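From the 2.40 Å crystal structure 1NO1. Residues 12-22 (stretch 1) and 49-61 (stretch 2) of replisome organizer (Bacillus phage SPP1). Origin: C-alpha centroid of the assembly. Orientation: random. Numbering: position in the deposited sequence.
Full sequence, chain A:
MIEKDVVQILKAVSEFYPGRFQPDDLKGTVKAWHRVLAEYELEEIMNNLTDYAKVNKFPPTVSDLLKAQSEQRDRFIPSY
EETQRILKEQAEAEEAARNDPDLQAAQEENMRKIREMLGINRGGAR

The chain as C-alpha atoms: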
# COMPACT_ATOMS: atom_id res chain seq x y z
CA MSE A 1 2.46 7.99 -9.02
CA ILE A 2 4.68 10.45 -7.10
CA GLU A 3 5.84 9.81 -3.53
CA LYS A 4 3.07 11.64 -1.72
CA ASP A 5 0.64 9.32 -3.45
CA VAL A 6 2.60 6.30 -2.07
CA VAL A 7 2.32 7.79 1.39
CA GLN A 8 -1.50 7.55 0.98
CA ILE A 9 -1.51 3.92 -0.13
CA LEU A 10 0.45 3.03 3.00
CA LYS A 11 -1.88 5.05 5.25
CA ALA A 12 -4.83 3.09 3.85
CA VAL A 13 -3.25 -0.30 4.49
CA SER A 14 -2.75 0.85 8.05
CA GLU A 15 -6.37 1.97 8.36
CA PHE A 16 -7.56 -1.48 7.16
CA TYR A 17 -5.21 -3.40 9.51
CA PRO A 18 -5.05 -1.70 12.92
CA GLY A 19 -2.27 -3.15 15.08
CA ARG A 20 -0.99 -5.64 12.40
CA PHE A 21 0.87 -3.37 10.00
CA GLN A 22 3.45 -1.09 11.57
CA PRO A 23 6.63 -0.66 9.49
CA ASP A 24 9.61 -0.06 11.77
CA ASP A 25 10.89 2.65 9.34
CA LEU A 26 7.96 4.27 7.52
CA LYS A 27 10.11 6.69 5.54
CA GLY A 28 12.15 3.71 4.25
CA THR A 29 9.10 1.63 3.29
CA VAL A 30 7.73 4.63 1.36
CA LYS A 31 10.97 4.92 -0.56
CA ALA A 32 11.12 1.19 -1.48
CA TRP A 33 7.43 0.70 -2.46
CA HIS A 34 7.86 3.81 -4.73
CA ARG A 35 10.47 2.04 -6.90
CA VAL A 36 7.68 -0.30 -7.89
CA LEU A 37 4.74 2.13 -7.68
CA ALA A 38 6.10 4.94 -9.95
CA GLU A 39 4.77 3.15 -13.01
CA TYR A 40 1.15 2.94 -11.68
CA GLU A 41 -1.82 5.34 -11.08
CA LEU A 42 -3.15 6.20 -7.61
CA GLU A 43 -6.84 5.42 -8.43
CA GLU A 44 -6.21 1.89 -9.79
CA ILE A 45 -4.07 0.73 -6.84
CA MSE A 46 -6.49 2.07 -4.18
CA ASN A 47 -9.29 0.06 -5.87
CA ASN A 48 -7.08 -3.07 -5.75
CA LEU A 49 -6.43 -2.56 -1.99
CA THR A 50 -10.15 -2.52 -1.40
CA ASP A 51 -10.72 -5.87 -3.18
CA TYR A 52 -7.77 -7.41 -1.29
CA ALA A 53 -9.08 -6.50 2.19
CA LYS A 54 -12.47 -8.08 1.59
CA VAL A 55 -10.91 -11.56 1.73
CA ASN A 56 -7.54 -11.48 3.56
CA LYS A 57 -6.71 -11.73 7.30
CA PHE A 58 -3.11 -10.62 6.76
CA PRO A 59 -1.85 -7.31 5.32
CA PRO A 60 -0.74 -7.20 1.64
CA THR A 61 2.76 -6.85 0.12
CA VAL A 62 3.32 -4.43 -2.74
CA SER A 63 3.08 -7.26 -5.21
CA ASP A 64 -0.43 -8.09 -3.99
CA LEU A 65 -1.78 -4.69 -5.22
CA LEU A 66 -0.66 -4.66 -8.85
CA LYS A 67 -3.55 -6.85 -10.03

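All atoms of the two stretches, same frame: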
# COMPACT_ATOMS: atom_id res chain seq x y z
N ALA A 12 -3.60 3.86 4.01
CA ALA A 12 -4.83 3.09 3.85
C ALA A 12 -4.66 1.64 4.35
O ALA A 12 -5.55 1.08 5.03
CB ALA A 12 -5.32 3.14 2.39
N VAL A 13 -3.52 1.05 4.03
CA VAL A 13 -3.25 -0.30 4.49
C VAL A 13 -3.32 -0.31 6.02
O VAL A 13 -3.93 -1.19 6.67
CB VAL A 13 -1.84 -0.76 4.04
CG1 VAL A 13 -1.47 -2.09 4.70
CG2 VAL A 13 -1.76 -0.87 2.52
N SER A 14 -2.73 0.72 6.60
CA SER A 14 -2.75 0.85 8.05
C SER A 14 -4.16 1.08 8.60
O SER A 14 -4.49 0.64 9.71
CB SER A 14 -1.75 1.95 8.48
OG SER A 14 -2.09 2.45 9.77
N GLU A 15 -5.02 1.77 7.86
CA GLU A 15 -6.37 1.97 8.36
C GLU A 15 -7.14 0.63 8.35
O GLU A 15 -7.92 0.35 9.26
CB GLU A 15 -7.13 3.06 7.57
CG GLU A 15 -6.67 4.52 7.80
CD GLU A 15 -7.06 5.47 6.64
OE1 GLU A 15 -7.36 5.01 5.50
OE2 GLU A 15 -7.07 6.70 6.87
N PHE A 16 -6.92 -0.19 7.31
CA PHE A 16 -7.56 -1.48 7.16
C PHE A 16 -7.07 -2.51 8.16
O PHE A 16 -7.84 -3.40 8.52
CB PHE A 16 -7.33 -2.09 5.77
CG PHE A 16 -8.37 -1.73 4.75
CD1 PHE A 16 -8.02 -1.03 3.60
CD2 PHE A 16 -9.69 -2.09 4.92
CE1 PHE A 16 -8.98 -0.66 2.68
CE2 PHE A 16 -10.65 -1.76 3.97
CZ PHE A 16 -10.28 -1.06 2.84
N TYR A 17 -5.81 -2.41 8.59
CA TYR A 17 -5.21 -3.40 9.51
C TYR A 17 -4.63 -2.86 10.82
O TYR A 17 -3.45 -3.07 11.13
CB TYR A 17 -4.15 -4.24 8.78
CG TYR A 17 -4.70 -5.04 7.60
CD1 TYR A 17 -4.73 -4.51 6.34
CD2 TYR A 17 -5.21 -6.33 7.79
CE1 TYR A 17 -5.25 -5.25 5.26
CE2 TYR A 17 -5.70 -7.08 6.76
CZ TYR A 17 -5.75 -6.54 5.50
OH TYR A 17 -6.30 -7.31 4.47
N PRO A 18 -5.48 -2.25 11.64
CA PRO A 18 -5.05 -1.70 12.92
C PRO A 18 -4.23 -2.72 13.69
O PRO A 18 -4.58 -3.89 13.70
CB PRO A 18 -6.37 -1.46 13.66
CG PRO A 18 -7.37 -1.25 12.62
CD PRO A 18 -6.92 -2.09 11.42
N GLY A 19 -3.16 -2.27 14.34
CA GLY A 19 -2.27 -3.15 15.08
C GLY A 19 -1.65 -4.39 14.42
O GLY A 19 -1.24 -5.29 15.15
N ARG A 20 -1.59 -4.47 13.08
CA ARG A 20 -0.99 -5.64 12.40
C ARG A 20 -0.02 -5.24 11.30
O ARG A 20 0.64 -6.10 10.69
CB ARG A 20 -2.05 -6.52 11.77
CG ARG A 20 -2.72 -7.50 12.71
CD ARG A 20 -3.69 -8.46 12.01
NE ARG A 20 -4.58 -9.08 12.99
CZ ARG A 20 -5.21 -10.22 12.79
NH1 ARG A 20 -5.05 -10.87 11.63
NH2 ARG A 20 -6.01 -10.70 13.74
N PHE A 21 0.01 -3.95 11.02
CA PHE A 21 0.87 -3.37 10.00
C PHE A 21 1.47 -2.12 10.57
O PHE A 21 0.82 -1.07 10.61
CB PHE A 21 0.06 -3.01 8.77
CG PHE A 21 0.87 -2.45 7.65
CD1 PHE A 21 1.58 -3.29 6.79
CD2 PHE A 21 0.93 -1.07 7.44
CE1 PHE A 21 2.33 -2.78 5.74
CE2 PHE A 21 1.68 -0.56 6.39
CZ PHE A 21 2.37 -1.42 5.53
N GLN A 22 2.72 -2.23 11.03
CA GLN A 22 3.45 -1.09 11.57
C GLN A 22 4.94 -1.21 11.16
O GLN A 22 5.75 -1.85 11.84
CB GLN A 22 3.28 -1.00 13.10
N LEU A 49 -6.55 -2.35 -3.43
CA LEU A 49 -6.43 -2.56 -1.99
C LEU A 49 -7.79 -2.90 -1.41
O LEU A 49 -7.93 -3.80 -0.58
CB LEU A 49 -5.80 -1.36 -1.30
CG LEU A 49 -5.76 -1.44 0.22
CD1 LEU A 49 -4.79 -2.49 0.75
CD2 LEU A 49 -5.39 -0.08 0.76
N THR A 50 -8.82 -2.20 -1.86
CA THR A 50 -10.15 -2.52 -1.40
C THR A 50 -10.55 -3.99 -1.68
O THR A 50 -11.05 -4.68 -0.78
CB THR A 50 -11.20 -1.55 -1.98
OG1 THR A 50 -10.98 -0.26 -1.44
CG2 THR A 50 -12.62 -1.87 -1.42
N ASP A 51 -10.32 -4.49 -2.90
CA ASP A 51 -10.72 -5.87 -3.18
C ASP A 51 -9.90 -6.88 -2.33
O ASP A 51 -10.40 -7.93 -1.93
CB ASP A 51 -10.63 -6.18 -4.68
CG ASP A 51 -11.59 -5.33 -5.53
OD1 ASP A 51 -12.69 -4.97 -5.02
OD2 ASP A 51 -11.34 -4.94 -6.71
N TYR A 52 -8.64 -6.56 -2.07
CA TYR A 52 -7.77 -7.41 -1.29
C TYR A 52 -8.23 -7.53 0.18
O TYR A 52 -8.19 -8.62 0.75
CB TYR A 52 -6.32 -6.89 -1.39
CG TYR A 52 -5.37 -7.67 -0.54
CD1 TYR A 52 -4.60 -8.71 -1.10
CD2 TYR A 52 -5.23 -7.40 0.83
CE1 TYR A 52 -3.74 -9.47 -0.30
CE2 TYR A 52 -4.38 -8.13 1.62
CZ TYR A 52 -3.64 -9.19 1.06
OH TYR A 52 -2.74 -9.91 1.87
N ALA A 53 -8.69 -6.44 0.79
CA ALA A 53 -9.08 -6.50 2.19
C ALA A 53 -10.40 -7.25 2.43
O ALA A 53 -10.74 -7.58 3.58
CB ALA A 53 -9.22 -5.03 2.80
N LYS A 54 -11.19 -7.44 1.38
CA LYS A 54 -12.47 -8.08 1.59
C LYS A 54 -12.25 -9.56 1.94
O LYS A 54 -13.07 -10.15 2.65
CB LYS A 54 -13.44 -7.87 0.39
N VAL A 55 -11.12 -10.13 1.52
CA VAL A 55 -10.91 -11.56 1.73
C VAL A 55 -9.62 -12.01 2.42
O VAL A 55 -9.36 -13.19 2.47
CB VAL A 55 -11.06 -12.35 0.38
CG1 VAL A 55 -12.45 -12.14 -0.21
CG2 VAL A 55 -9.99 -11.94 -0.64
N ASN A 56 -8.80 -11.11 2.95
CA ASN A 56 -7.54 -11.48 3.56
C ASN A 56 -7.37 -11.05 5.01
O ASN A 56 -7.54 -9.86 5.31
CB ASN A 56 -6.42 -10.83 2.78
CG ASN A 56 -6.09 -11.58 1.50
OD1 ASN A 56 -5.40 -12.59 1.54
ND2 ASN A 56 -6.55 -11.07 0.38
N LYS A 57 -7.02 -12.00 5.89
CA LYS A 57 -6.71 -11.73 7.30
C LYS A 57 -5.36 -11.06 7.49
O LYS A 57 -5.16 -10.36 8.48
CB LYS A 57 -6.79 -13.00 8.18
N PHE A 58 -4.41 -11.24 6.56
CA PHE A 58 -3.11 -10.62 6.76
C PHE A 58 -2.87 -9.47 5.77
O PHE A 58 -3.37 -9.48 4.65
CB PHE A 58 -1.97 -11.66 6.71
CG PHE A 58 -2.16 -12.84 7.65
CD1 PHE A 58 -2.47 -14.10 7.15
CD2 PHE A 58 -1.97 -12.69 9.03
CE1 PHE A 58 -2.62 -15.19 8.00
CE2 PHE A 58 -2.13 -13.79 9.92
CZ PHE A 58 -2.45 -15.05 9.40
N PRO A 59 -2.10 -8.48 6.17
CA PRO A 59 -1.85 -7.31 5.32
C PRO A 59 -1.14 -7.68 4.01
O PRO A 59 -0.42 -8.69 3.97
CB PRO A 59 -0.94 -6.42 6.19
CG PRO A 59 -1.06 -6.96 7.58
CD PRO A 59 -1.39 -8.42 7.46
N PRO A 60 -1.34 -6.90 2.95
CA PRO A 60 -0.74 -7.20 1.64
C PRO A 60 0.72 -6.80 1.47
O PRO A 60 1.19 -5.97 2.25
CB PRO A 60 -1.58 -6.30 0.70
CG PRO A 60 -1.85 -5.10 1.56
CD PRO A 60 -2.26 -5.75 2.89
N THR A 61 1.43 -7.36 0.49
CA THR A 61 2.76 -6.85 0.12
C THR A 61 2.54 -5.98 -1.10
O THR A 61 1.42 -5.96 -1.65
CB THR A 61 3.63 -7.98 -0.31
OG1 THR A 61 2.96 -8.71 -1.37
CG2 THR A 61 3.76 -8.99 0.83

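The contact between residues 12-22 and 49-61 pairs the end of one helix and the turn after it with a second helix and the proline-rich segment that follows. The two helices run nearly parallel, at 21°, with their axes 11.2 Å apart at closest approach, and side chains fill the space between them.

Leu 49, with chi1 t and chi2 p, occupies the start of this interface. Leu 49 CD2 lies 3.6 Å from Ala 12 CB and 4.0 Å from Phe 16 CD1, and both Leu 49 methyls pack on Val 13 CG2, CD1 at 3.9 Å and CD2 at 4.1 Å. Val 13, in the t rotamer, packs on Pro 60 as well as on Leu 49: Val 13 CG1 is 4.2 Å from Pro 60 CD, and Val 13 CG2 is 4.3 Å from Pro 60 CG.

One turn on from Ala 12, Phe 16 adopts a chi1 of -91°, outside the usual wells. In this conformation the ring presents a face to Ala 53, whose CB sits 3.8 Å from the centroid of the Phe 16 ring and 16° off its normal, a CH-pi contact. Leu 49 CD2 and Thr 50 OG1 lie instead at the ring edge.

Tyr 17, the first residue to leave helical phi/psi, is the centre of the contact and has the largest area covered by the other stretch. Its backbone remains tied to the helix, with N donating to Val 13 O at 3.0 Å, while chi1 m and chi2 90° carry the ring across to the second stretch. Pro 59 CA packs over one face, 3.9 Å from the Tyr 17 ring centroid and 8° off the normal, and Pro 60 CD approaches Tyr 17 CE1 at 3.8 Å. At the far end of the ring, Tyr 17 OH donates a hydrogen bond to Asn 56 O at 3.0 Å, giving this buried hydroxyl a polar partner.

The acceptor segment is itself braced from within. Asn 56, with chi1 m, turns its amide back to the helix, and ND2 donates to Tyr 52 O at 3.0 Å with a nearly linear angle of 171°. Tyr 52, chi1 t, reaches from the helix across to the loop, where its OH donates to Phe 58 O at 2.9 Å; its CE2 meanwhile comes within 3.5 Å of Tyr 17 OH.

Beyond the turn, the extended Arg 20 side chain (chi1 m, chi2 and chi3 t) brings NH1 to 3.2 Å from Lys 57 O, but the 122° angle makes this hydrogen bond weak. Phe 21, chi1 t, sets CD1 4.1 Å from Pro 59 CB, extending the apolar packing around that proline.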